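Local atomic coordinates of 4-amino-4-deoxy-L-arabinose transferase or related glycosyltransferases of PMT family (Cupriavidus metallidurans, PDB entry 5EZM), a protein that probably transfers 4-amino-4-deoxy-L-arabinose from a polyprenyl-phosphate carrier to lipid A, as a zinc-containing membrane glycosyltransferase of the GT-C fold. Residues L49-L54 against A453-E458; V43-S48 against V153-N158. One frame throughout, in Å; residues are numbered along the deposited sequence.

Contact 1. Residues L49-L54 against A453-E458; sequences LDMRHL and ALLGHE. With MPG ([(Z)-octadec-9-enyl] (2R)-2,3-bis(oxidanyl)propanoate), chain B; MPG ([(Z)-octadec-9-enyl] (2R)-2,3-bis(oxidanyl)propanoate), chain N; MPG ([(Z)-octadec-9-enyl] (2R)-2,3-bis(oxidanyl)propanoate), chain C; MPG ([(Z)-octadec-9-enyl] (2R)-2,3-bis(oxidanyl)propanoate), chain X.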
ATOM      1  N   LEU A  49      -5.454 -12.168  -2.422  1.00 61.44           N
ATOM      2  CA  LEU A  49      -6.007 -10.850  -2.706  1.00 59.30           C
ATOM      3  C   LEU A  49      -7.511 -10.804  -2.471  1.00 61.45           C
ATOM      4  O   LEU A  49      -8.037  -9.777  -2.028  1.00 60.91           O
ATOM      5  CB  LEU A  49      -5.696 -10.445  -4.146  1.00 57.74           C
ATOM      6  CG  LEU A  49      -4.256 -10.078  -4.492  1.00 56.68           C
ATOM      7  CD1 LEU A  49      -4.157  -9.739  -5.969  1.00 55.35           C
ATOM      8  CD2 LEU A  49      -3.781  -8.917  -3.637  1.00 55.53           C
ATOM      9  N   ASP A  50      -8.217 -11.898  -2.752  1.00 63.93           N
ATOM     10  CA  ASP A  50      -9.676 -11.912  -2.765  1.00 65.90           C
ATOM     11  C   ASP A  50     -10.251 -12.638  -1.555  1.00 66.33           C
ATOM     12  O   ASP A  50     -11.247 -13.356  -1.658  1.00 67.11           O
ATOM     13  CB  ASP A  50     -10.195 -12.546  -4.051  1.00 70.50           C
ATOM     14  CG  ASP A  50     -11.643 -12.201  -4.330  1.00 76.23           C
ATOM     15  OD1 ASP A  50     -12.057 -11.059  -4.031  1.00 77.70           O
ATOM     16  OD2 ASP A  50     -12.369 -13.075  -4.850  1.00 79.95           O
ATOM     17  N   MET A  51      -9.631 -12.464  -0.387  1.00 66.78           N
ATOM     18  CA  MET A  51     -10.090 -13.157   0.809  1.00 66.87           C
ATOM     19  C   MET A  51     -10.305 -12.218   1.991  1.00 66.21           C
ATOM     20  O   MET A  51     -10.518 -12.691   3.114  1.00 68.91           O
ATOM     21  CB  MET A  51      -9.114 -14.280   1.178  1.00 65.23           C
ATOM     22  CG  MET A  51      -9.047 -15.359   0.104  1.00 65.38           C
ATOM     23  SD  MET A  51      -8.491 -16.970   0.683  1.00 68.08           S
ATOM     24  CE  MET A  51      -6.719 -16.762   0.646  1.00 67.75           C
ATOM     25  N   ARG A  52     -10.274 -10.908   1.770  1.00 61.96           N
ATOM     26  CA  ARG A  52     -10.580  -9.938   2.808  1.00 59.58           C
ATOM     27  C   ARG A  52     -11.488  -8.863   2.232  1.00 59.92           C
ATOM     28  O   ARG A  52     -11.345  -8.483   1.066  1.00 62.65           O
ATOM     29  CB  ARG A  52      -9.311  -9.285   3.373  1.00 57.64           C
ATOM     30  CG  ARG A  52      -8.274 -10.252   3.917  1.00 57.53           C
ATOM     31  CD  ARG A  52      -7.059  -9.507   4.459  1.00 58.54           C
ATOM     32  NE  ARG A  52      -6.399  -8.699   3.437  1.00 60.90           N
ATOM     33  CZ  ARG A  52      -6.539  -7.381   3.312  1.00 63.31           C
ATOM     34  NH1 ARG A  52      -7.316  -6.710   4.152  1.00 64.00           N
ATOM     35  NH2 ARG A  52      -5.900  -6.731   2.347  1.00 63.61           N
ATOM     36  N   HIS A  53     -12.424  -8.383   3.044  1.00 56.54           N
ATOM     37  CA  HIS A  53     -13.182  -7.208   2.656  1.00 53.67           C
ATOM     38  C   HIS A  53     -12.296  -5.970   2.736  1.00 54.67           C
ATOM     39  O   HIS A  53     -11.256  -5.961   3.401  1.00 55.72           O
ATOM     40  CB  HIS A  53     -14.413  -7.042   3.541  1.00 52.70           C
ATOM     41  CG  HIS A  53     -15.476  -8.064   3.289  1.00 53.19           C
ATOM     42  ND1 HIS A  53     -15.595  -9.214   4.039  1.00 54.54           N
ATOM     43  CD2 HIS A  53     -16.461  -8.115   2.363  1.00 53.27           C
ATOM     44  CE1 HIS A  53     -16.612  -9.927   3.589  1.00 54.38           C
ATOM     45  NE2 HIS A  53     -17.153  -9.283   2.570  1.00 54.53           N
ATOM     46  N   LEU A  54     -12.718  -4.915   2.042  1.00 55.67           N
ATOM     47  CA  LEU A  54     -11.903  -3.712   1.937  1.00 55.98           C
ATOM     48  C   LEU A  54     -11.804  -3.009   3.285  1.00 57.07           C
ATOM     49  O   LEU A  54     -12.811  -2.803   3.970  1.00 57.66           O
ATOM     50  CB  LEU A  54     -12.483  -2.765   0.889  1.00 54.67           C
ATOM     51  CG  LEU A  54     -12.478  -3.272  -0.553  1.00 53.71           C
ATOM     52  CD1 LEU A  54     -13.005  -2.202  -1.488  1.00 51.53           C
ATOM     53  CD2 LEU A  54     -11.081  -3.708  -0.965  1.00 53.66           C
ATOM     54  N   ALA A 453      -1.378 -14.064   8.811  1.00 63.14           N
ATOM     55  CA  ALA A 453      -1.630 -12.962   9.732  1.00 59.60           C
ATOM     56  C   ALA A 453      -2.458 -11.862   9.078  1.00 60.49           C
ATOM     57  O   ALA A 453      -3.257 -11.204   9.754  1.00 61.00           O
ATOM     58  CB  ALA A 453      -0.311 -12.401  10.258  1.00 56.18           C
ATOM     59  N   LEU A 454      -2.292 -11.650   7.771  1.00 60.10           N
ATOM     60  CA  LEU A 454      -3.075 -10.622   7.091  1.00 60.41           C
ATOM     61  C   LEU A 454      -4.500 -11.098   6.832  1.00 60.91           C
ATOM     62  O   LEU A 454      -5.462 -10.362   7.081  1.00 61.32           O
ATOM     63  CB  LEU A 454      -2.395 -10.210   5.783  1.00 58.54           C
ATOM     64  CG  LEU A 454      -3.089  -9.099   4.984  1.00 55.17           C
ATOM     65  CD1 LEU A 454      -3.411  -7.909   5.871  1.00 53.26           C
ATOM     66  CD2 LEU A 454      -2.249  -8.667   3.789  1.00 53.99           C
ATOM     67  N   LEU A 455      -4.655 -12.327   6.332  1.00 58.76           N
ATOM     68  CA  LEU A 455      -5.990 -12.876   6.122  1.00 58.53           C
ATOM     69  C   LEU A 455      -6.778 -12.945   7.422  1.00 60.09           C
ATOM     70  O   LEU A 455      -8.003 -12.782   7.416  1.00 60.93           O
ATOM     71  CB  LEU A 455      -5.893 -14.262   5.490  1.00 60.66           C
ATOM     72  CG  LEU A 455      -5.233 -14.338   4.115  1.00 63.78           C
ATOM     73  CD1 LEU A 455      -5.130 -15.782   3.666  1.00 65.18           C
ATOM     74  CD2 LEU A 455      -6.001 -13.509   3.095  1.00 64.81           C
ATOM     75  N   GLY A 456      -6.098 -13.180   8.545  1.00 60.17           N
ATOM     76  CA  GLY A 456      -6.784 -13.195   9.823  1.00 61.35           C
ATOM     77  C   GLY A 456      -7.394 -11.856  10.181  1.00 60.58           C
ATOM     78  O   GLY A 456      -8.397 -11.797  10.899  1.00 62.17           O
ATOM     79  N   HIS A 457      -6.807 -10.764   9.687  1.00 57.88           N
ATOM     80  CA  HIS A 457      -7.373  -9.443   9.933  1.00 56.89           C
ATOM     81  C   HIS A 457      -8.779  -9.295   9.367  1.00 56.00           C
ATOM     82  O   HIS A 457      -9.478  -8.345   9.735  1.00 57.93           O
ATOM     83  CB  HIS A 457      -6.462  -8.360   9.352  1.00 55.44           C
ATOM     84  CG  HIS A 457      -6.897  -6.969   9.689  1.00 56.22           C
ATOM     85  ND1 HIS A 457      -7.570  -6.161   8.797  1.00 56.32           N
ATOM     86  CD2 HIS A 457      -6.772  -6.247  10.828  1.00 57.19           C
ATOM     87  CE1 HIS A 457      -7.831  -4.999   9.368  1.00 56.19           C
ATOM     88  NE2 HIS A 457      -7.361  -5.025  10.602  1.00 56.74           N
ATOM     89  N   GLU A 458      -9.210 -10.206   8.488  1.00 53.18           N
ATOM     90  CA  GLU A 458     -10.587 -10.184   8.006  1.00 53.45           C
ATOM     91  C   GLU A 458     -11.588 -10.267   9.154  1.00 55.10           C
ATOM     92  O   GLU A 458     -12.693  -9.719   9.052  1.00 52.85           O
ATOM     93  CB  GLU A 458     -10.806 -11.328   7.012  1.00 52.59           C
ATOM     94  CG  GLU A 458     -12.253 -11.676   6.718  1.00 54.32           C
ATOM     95  CD  GLU A 458     -12.941 -10.687   5.792  1.00 58.20           C
ATOM     96  OE1 GLU A 458     -12.443  -9.558   5.621  1.00 60.11           O
ATOM     97  OE2 GLU A 458     -13.992 -11.046   5.227  1.00 61.38           O
TER
HETATM   98  C2  MPG B 641      -9.802 -15.771  -5.558  1.00 80.07           C
HETATM   99  C3  MPG B 641      -9.607 -15.211  -6.961  1.00 77.99           C
HETATM  100  C4  MPG B 641      -8.198 -14.690  -7.197  1.00 75.58           C
HETATM  101  C5  MPG B 641      -8.084 -13.979  -8.554  1.00 75.47           C
HETATM  102  C6  MPG B 641      -6.637 -13.844  -9.055  1.00 74.87           C
HETATM  103  C7  MPG B 641      -6.577 -13.221 -10.464  1.00 73.24           C
HETATM  104  C8  MPG B 641      -5.130 -13.055 -10.986  1.00 72.41           C
HETATM  105  C9  MPG B 641      -5.047 -12.099 -12.201  1.00 72.29           C
HETATM  106  C10 MPG B 641      -3.583 -11.714 -12.551  1.00 73.47           C
HETATM  107  C11 MPG B 641      -3.501 -10.534 -13.544  1.00 75.27           C
HETATM  108  C12 MPG B 641      -2.040 -10.265 -14.043  1.00 74.87           C
HETATM  109  C1  MPG B 641     -11.255 -16.174  -5.285  1.00 80.55           C
HETATM  110  C2  MPG N 613      -3.838  -3.875   9.388  1.00 97.26           C
HETATM  111  C3  MPG N 613      -3.363  -5.223   8.860  1.00 96.45           C
HETATM  112  C4  MPG N 613      -2.403  -5.911   9.817  1.00 94.89           C
HETATM  113  C5  MPG N 613      -1.641  -7.064   9.144  1.00 93.99           C
HETATM  114  C6  MPG N 613      -0.448  -7.532   9.993  1.00 93.60           C
HETATM  115  C7  MPG N 613       0.555  -8.385   9.195  1.00 91.84           C
HETATM  116  C8  MPG N 613       1.882  -8.585   9.969  1.00 92.03           C
HETATM  117  C1  MPG N 613      -4.750  -3.149   8.395  1.00 97.52           C
HETATM  118  C2  MPG C 622      -2.910 -19.808   3.752  1.00 77.73           C
HETATM  119  C3  MPG C 622      -3.085 -18.982   2.483  1.00 77.37           C
HETATM  120  C4  MPG C 622      -4.301 -19.408   1.674  1.00 76.30           C
HETATM  121  C5  MPG C 622      -4.084 -19.205   0.166  1.00 76.15           C
HETATM  122  C6  MPG C 622      -4.915 -20.180  -0.682  1.00 76.77           C
HETATM  123  C1  MPG C 622      -1.454 -20.233   3.973  1.00 77.09           C
HETATM  124  C2  MPG X 623     -12.377 -16.376  10.172  1.00 77.75           C
HETATM  125  C3  MPG X 623     -12.250 -15.218   9.190  1.00 78.80           C
HETATM  126  C4  MPG X 623     -10.886 -15.154   8.517  1.00 79.65           C
HETATM  127  C5  MPG X 623     -10.259 -16.539   8.288  1.00 79.31           C
HETATM  128  C6  MPG X 623      -8.762 -16.469   7.941  1.00 78.31           C
HETATM  129  C7  MPG X 623      -8.241 -17.788   7.335  1.00 77.70           C
HETATM  130  C8  MPG X 623      -6.716 -17.772   7.070  1.00 77.69           C
HETATM  131  C1  MPG X 623     -13.466 -16.126  11.216  1.00 77.90           C
HETATM  132  O   HOH W   1      -8.583  -7.405   6.519  1.00 63.22           O
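Glu458 grips residues 49-54 with both carboxylate oxygens. The backbone N of His53 donates to Glu458 OE1 over 2.8 Å in a nearly straight bond, 164° at the hydrogen. It reaches that oxygen from above the carboxylate plane. The ring of His53 donates through ND1 to Glu458 OE2 at 2.7 Å, on the syn lone pair; this bond is more bent. The ring and carboxylate planes are 12° apart. Glu458 gets there with CG anti to its backbone N and a bend at chi2 (76°). A neutral or positive His53 would fit this His-carboxylate pair, and the carboxylate probably raises the basicity of the ring.

Water carries a second polar link. It accepts from Arg52 NH1 at 2.8 Å and also hydrogen-bonds His457 ND1. The other end of the guanidinium, NH2, has its partner outside both segments, His156 O.

Packing contacts lie beside these bonds. Leu454 CD1 lies over one face of the Arg52 guanidinium, offset toward its rim. Arg52 CD also touches a backbone carbonyl, 3.2 Å from Leu454 O. Met51 bends at chi3, so its CE meets Leu455 CD1 at 3.6 Å. The same CE touches a lipid chain, MPG, and another MPG lies over one face of the His457 ring.

The contact ties the loop between helices 31-47 and 58-72 to the end of helix 435-456 and the start of helix 458-465. Asp50 and His53 also touch helix 107-110, and Arg111 binds the carbonyls of Leu49 and Arg52.

Contact 2. Residues V43-S48 against V153-N158; sequences VVWFVS and VAAHFN. With MPG ([(Z)-octadec-9-enyl] (2R)-2,3-bis(oxidanyl)propanoate), chain B.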
ATOM      1  N   VAL A  43       0.297 -18.420  -6.788  1.00 62.48           N
ATOM      2  CA  VAL A  43      -1.088 -18.751  -6.474  1.00 66.04           C
ATOM      3  C   VAL A  43      -1.470 -18.195  -5.106  1.00 66.16           C
ATOM      4  O   VAL A  43      -2.583 -17.687  -4.918  1.00 66.72           O
ATOM      5  CB  VAL A  43      -1.313 -20.272  -6.570  1.00 69.09           C
ATOM      6  CG1 VAL A  43      -0.347 -21.020  -5.666  1.00 72.25           C
ATOM      7  CG2 VAL A  43      -2.754 -20.623  -6.235  1.00 67.87           C
ATOM      8  N   VAL A  44      -0.547 -18.241  -4.139  1.00 65.17           N
ATOM      9  CA  VAL A  44      -0.850 -17.626  -2.852  1.00 62.98           C
ATOM     10  C   VAL A  44      -0.880 -16.113  -3.000  1.00 64.37           C
ATOM     11  O   VAL A  44      -1.666 -15.428  -2.333  1.00 64.27           O
ATOM     12  CB  VAL A  44       0.159 -18.085  -1.781  1.00 62.30           C
ATOM     13  CG1 VAL A  44       0.005 -17.276  -0.494  1.00 58.55           C
ATOM     14  CG2 VAL A  44      -0.026 -19.566  -1.490  1.00 64.41           C
ATOM     15  N   TRP A  45      -0.060 -15.576  -3.905  1.00 64.86           N
ATOM     16  CA  TRP A  45       0.031 -14.132  -4.079  1.00 62.54           C
ATOM     17  C   TRP A  45      -1.298 -13.538  -4.528  1.00 62.89           C
ATOM     18  O   TRP A  45      -1.714 -12.484  -4.031  1.00 62.81           O
ATOM     19  CB  TRP A  45       1.135 -13.811  -5.085  1.00 60.88           C
ATOM     20  CG  TRP A  45       1.467 -12.360  -5.205  1.00 57.54           C
ATOM     21  CD1 TRP A  45       0.919 -11.461  -6.073  1.00 55.21           C
ATOM     22  CD2 TRP A  45       2.444 -11.640  -4.444  1.00 56.99           C
ATOM     23  NE1 TRP A  45       1.489 -10.225  -5.893  1.00 55.30           N
ATOM     24  CE2 TRP A  45       2.427 -10.309  -4.898  1.00 55.64           C
ATOM     25  CE3 TRP A  45       3.328 -11.992  -3.420  1.00 58.47           C
ATOM     26  CZ2 TRP A  45       3.261  -9.329  -4.364  1.00 56.22           C
ATOM     27  CZ3 TRP A  45       4.153 -11.019  -2.890  1.00 57.51           C
ATOM     28  CH2 TRP A  45       4.115  -9.704  -3.364  1.00 56.45           C
ATOM     29  N   PHE A  46      -1.987 -14.201  -5.454  1.00 64.06           N
ATOM     30  CA  PHE A  46      -3.209 -13.650  -6.029  1.00 64.83           C
ATOM     31  C   PHE A  46      -4.475 -14.111  -5.321  1.00 64.69           C
ATOM     32  O   PHE A  46      -5.381 -13.297  -5.105  1.00 63.92           O
ATOM     33  CB  PHE A  46      -3.288 -13.986  -7.522  1.00 63.95           C
ATOM     34  CG  PHE A  46      -2.311 -13.206  -8.353  1.00 63.28           C
ATOM     35  CD1 PHE A  46      -2.606 -11.913  -8.758  1.00 62.07           C
ATOM     36  CD2 PHE A  46      -1.087 -13.751  -8.703  1.00 64.87           C
ATOM     37  CE1 PHE A  46      -1.705 -11.183  -9.508  1.00 62.38           C
ATOM     38  CE2 PHE A  46      -0.181 -13.023  -9.456  1.00 66.09           C
ATOM     39  CZ  PHE A  46      -0.491 -11.739  -9.858  1.00 64.41           C
ATOM     40  N   VAL A  47      -4.561 -15.390  -4.943  1.00 64.45           N
ATOM     41  CA  VAL A  47      -5.740 -15.875  -4.228  1.00 62.84           C
ATOM     42  C   VAL A  47      -5.961 -15.065  -2.954  1.00 63.26           C
ATOM     43  O   VAL A  47      -7.074 -14.600  -2.677  1.00 64.42           O
ATOM     44  CB  VAL A  47      -5.609 -17.380  -3.930  1.00 59.87           C
ATOM     45  CG1 VAL A  47      -6.671 -17.819  -2.926  1.00 59.75           C
ATOM     46  CG2 VAL A  47      -5.720 -18.182  -5.217  1.00 57.66           C
ATOM     47  N   SER A  48      -4.891 -14.852  -2.181  1.00 62.39           N
ATOM     48  CA  SER A  48      -4.996 -14.078  -0.947  1.00 62.42           C
ATOM     49  C   SER A  48      -5.506 -12.661  -1.182  1.00 63.38           C
ATOM     50  O   SER A  48      -5.950 -12.010  -0.229  1.00 64.48           O
ATOM     51  CB  SER A  48      -3.640 -14.032  -0.241  1.00 62.54           C
ATOM     52  OG  SER A  48      -2.629 -13.561  -1.114  1.00 63.26           O
ATOM     53  N   VAL A 153       2.757  -7.752   2.840  1.00 68.75           N
ATOM     54  CA  VAL A 153       1.555  -7.126   3.389  1.00 65.46           C
ATOM     55  C   VAL A 153       1.194  -5.882   2.586  1.00 63.85           C
ATOM     56  O   VAL A 153       0.079  -5.759   2.062  1.00 61.96           O
ATOM     57  CB  VAL A 153       1.749  -6.795   4.881  1.00 64.51           C
ATOM     58  CG1 VAL A 153       0.717  -5.773   5.353  1.00 61.88           C
ATOM     59  CG2 VAL A 153       1.661  -8.058   5.717  1.00 65.79           C
ATOM     60  N   ALA A 154       2.139  -4.943   2.470  1.00 63.10           N
ATOM     61  CA  ALA A 154       1.870  -3.741   1.690  1.00 62.75           C
ATOM     62  C   ALA A 154       1.533  -4.081   0.243  1.00 59.64           C
ATOM     63  O   ALA A 154       0.750  -3.372  -0.397  1.00 60.37           O
ATOM     64  CB  ALA A 154       3.066  -2.789   1.757  1.00 62.85           C
ATOM     65  N   ALA A 155       2.100  -5.170  -0.279  1.00 57.18           N
ATOM     66  CA  ALA A 155       1.786  -5.604  -1.634  1.00 56.61           C
ATOM     67  C   ALA A 155       0.371  -6.151  -1.755  1.00 58.81           C
ATOM     68  O   ALA A 155      -0.158  -6.211  -2.870  1.00 58.51           O
ATOM     69  CB  ALA A 155       2.787  -6.662  -2.091  1.00 54.57           C
ATOM     70  N   HIS A 156      -0.251  -6.554  -0.643  1.00 58.87           N
ATOM     71  CA  HIS A 156      -1.615  -7.069  -0.663  1.00 56.80           C
ATOM     72  C   HIS A 156      -2.611  -6.129   0.006  1.00 57.15           C
ATOM     73  O   HIS A 156      -3.731  -6.546   0.327  1.00 57.56           O
ATOM     74  CB  HIS A 156      -1.668  -8.447  -0.006  1.00 56.23           C
ATOM     75  CG  HIS A 156      -1.075  -9.530  -0.845  1.00 55.80           C
ATOM     76  ND1 HIS A 156       0.253  -9.544  -1.209  1.00 56.62           N
ATOM     77  CD2 HIS A 156      -1.632 -10.629  -1.406  1.00 56.06           C
ATOM     78  CE1 HIS A 156       0.492 -10.610  -1.951  1.00 57.50           C
ATOM     79  NE2 HIS A 156      -0.635 -11.286  -2.085  1.00 57.74           N
ATOM     80  N   PHE A 157      -2.237  -4.869   0.214  1.00 56.22           N
ATOM     81  CA  PHE A 157      -3.086  -3.897   0.891  1.00 54.70           C
ATOM     82  C   PHE A 157      -3.234  -2.680  -0.007  1.00 56.63           C
ATOM     83  O   PHE A 157      -2.244  -2.002  -0.301  1.00 58.22           O
ATOM     84  CB  PHE A 157      -2.493  -3.508   2.247  1.00 53.79           C
ATOM     85  CG  PHE A 157      -3.413  -2.686   3.094  1.00 52.29           C
ATOM     86  CD1 PHE A 157      -4.400  -3.294   3.853  1.00 50.72           C
ATOM     87  CD2 PHE A 157      -3.292  -1.306   3.136  1.00 50.82           C
ATOM     88  CE1 PHE A 157      -5.252  -2.540   4.634  1.00 49.74           C
ATOM     89  CE2 PHE A 157      -4.138  -0.548   3.919  1.00 50.09           C
ATOM     90  CZ  PHE A 157      -5.121  -1.166   4.668  1.00 50.21           C
ATOM     91  N   ASN A 158      -4.464  -2.401  -0.435  1.00 57.68           N
ATOM     92  CA  ASN A 158      -4.702  -1.391  -1.460  1.00 58.65           C
ATOM     93  C   ASN A 158      -4.397   0.017  -0.962  1.00 58.06           C
ATOM     94  O   ASN A 158      -5.267   0.693  -0.407  1.00 53.42           O
ATOM     95  CB  ASN A 158      -6.146  -1.468  -1.965  1.00 56.03           C
ATOM     96  CG  ASN A 158      -6.406  -0.530  -3.124  1.00 54.87           C
ATOM     97  OD1 ASN A 158      -5.479  -0.105  -3.813  1.00 52.93           O
ATOM     98  ND2 ASN A 158      -7.672  -0.204  -3.348  1.00 58.09           N
TER
HETATM   99  C2  MPG B 641      -9.802 -15.771  -5.558  1.00 80.07           C
HETATM  100  C3  MPG B 641      -9.607 -15.211  -6.961  1.00 77.99           C
HETATM  101  C4  MPG B 641      -8.198 -14.690  -7.197  1.00 75.58           C
HETATM  102  C5  MPG B 641      -8.084 -13.979  -8.554  1.00 75.47           C
HETATM  103  C6  MPG B 641      -6.637 -13.844  -9.055  1.00 74.87           C
HETATM  104  C7  MPG B 641      -6.577 -13.221 -10.464  1.00 73.24           C
HETATM  105  C8  MPG B 641      -5.130 -13.055 -10.986  1.00 72.41           C
HETATM  106  C9  MPG B 641      -5.047 -12.099 -12.201  1.00 72.29           C
HETATM  107  C10 MPG B 641      -3.583 -11.714 -12.551  1.00 73.47           C
HETATM  108  C11 MPG B 641      -3.501 -10.534 -13.544  1.00 75.27           C
HETATM  109  C12 MPG B 641      -2.040 -10.265 -14.043  1.00 74.87           C
HETATM  110  C1  MPG B 641     -11.255 -16.174  -5.285  1.00 80.55           C
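His156 pushes its imidazole between the Trp45 ring and the end of helix 31-47. Its CG is anti to the carbonyl carbon, and this carries the ring across to the other segment. CE1 leads. His156 CE1 sits over the centre of one face of the indole, and its closest atom there is Trp45 CD2 at 3.3 Å. The pair is edge-to-face, or T-shaped: the edge of His156 meets the face of Trp45, with the planes at 73°. The centroids of the imidazole and the indole six-membered ring of Trp45 are 4.5 Å apart.

Trp45 has CG anti to its backbone N (chi1 -171°), which swings the indole out to meet this edge. Ala155 CB comes in obliquely beside His156, 3.5 Å from Trp45 CZ2. Trp45 NE1 is bonded to Ala115 O.

His156 ND1 is hydrogen-bonded to Ser152 O, one helical turn earlier in the chain and its strongest polar partner. His156 NE2 makes a weak, bent bond to Trp45 O at 2.5 Å. Carbonyl oxygens at both nitrogens would be consistent with a doubly protonated ring, but the weak bond does not settle it.

Ser48 stands beside it. Its OG takes the crowded position between backbone N and carbonyl carbon (chi1 54°). From there it turns back along its own helix and donates to Val44 O, nearly along the C=O axis. The same Ser48 OG lies 3.1 Å from His156 CD2.

Phe46 turns to the lipid instead, with CD1 3.6 Å from C8 of an MPG chain.

The contact joins the end of helix 31-47 to the turn after helix 149-155. Helix 435-456 packs on Val44, Trp45 and His156, while helix 112-133 meets Trp45 and Phe46 through Leu119.

How the contacts relate
Contacts 1 and 2 are neighbours, with centres about 9 Å apart. Residues 43-48 run straight into 49-54, so one helix end and its following loop serve both. His156 of contact 2 is the main bridge. Its backbone takes a probable hydrogen bond, with Arg52 NH2 3.0 Å from His156 O. Its ring and CB pack against contact 1: Leu49 CD2 lies 3.5 Å from His156 CD2, and Leu454 CD2 lies 3.8 Å from His156 CB. Leu455 CD2 also reaches Ser48 O, at 3.6 Å. One MPG chain touches both contacts, through Asp50 and Phe46. Both lie away from the zinc site of Glu87, His268 and His270.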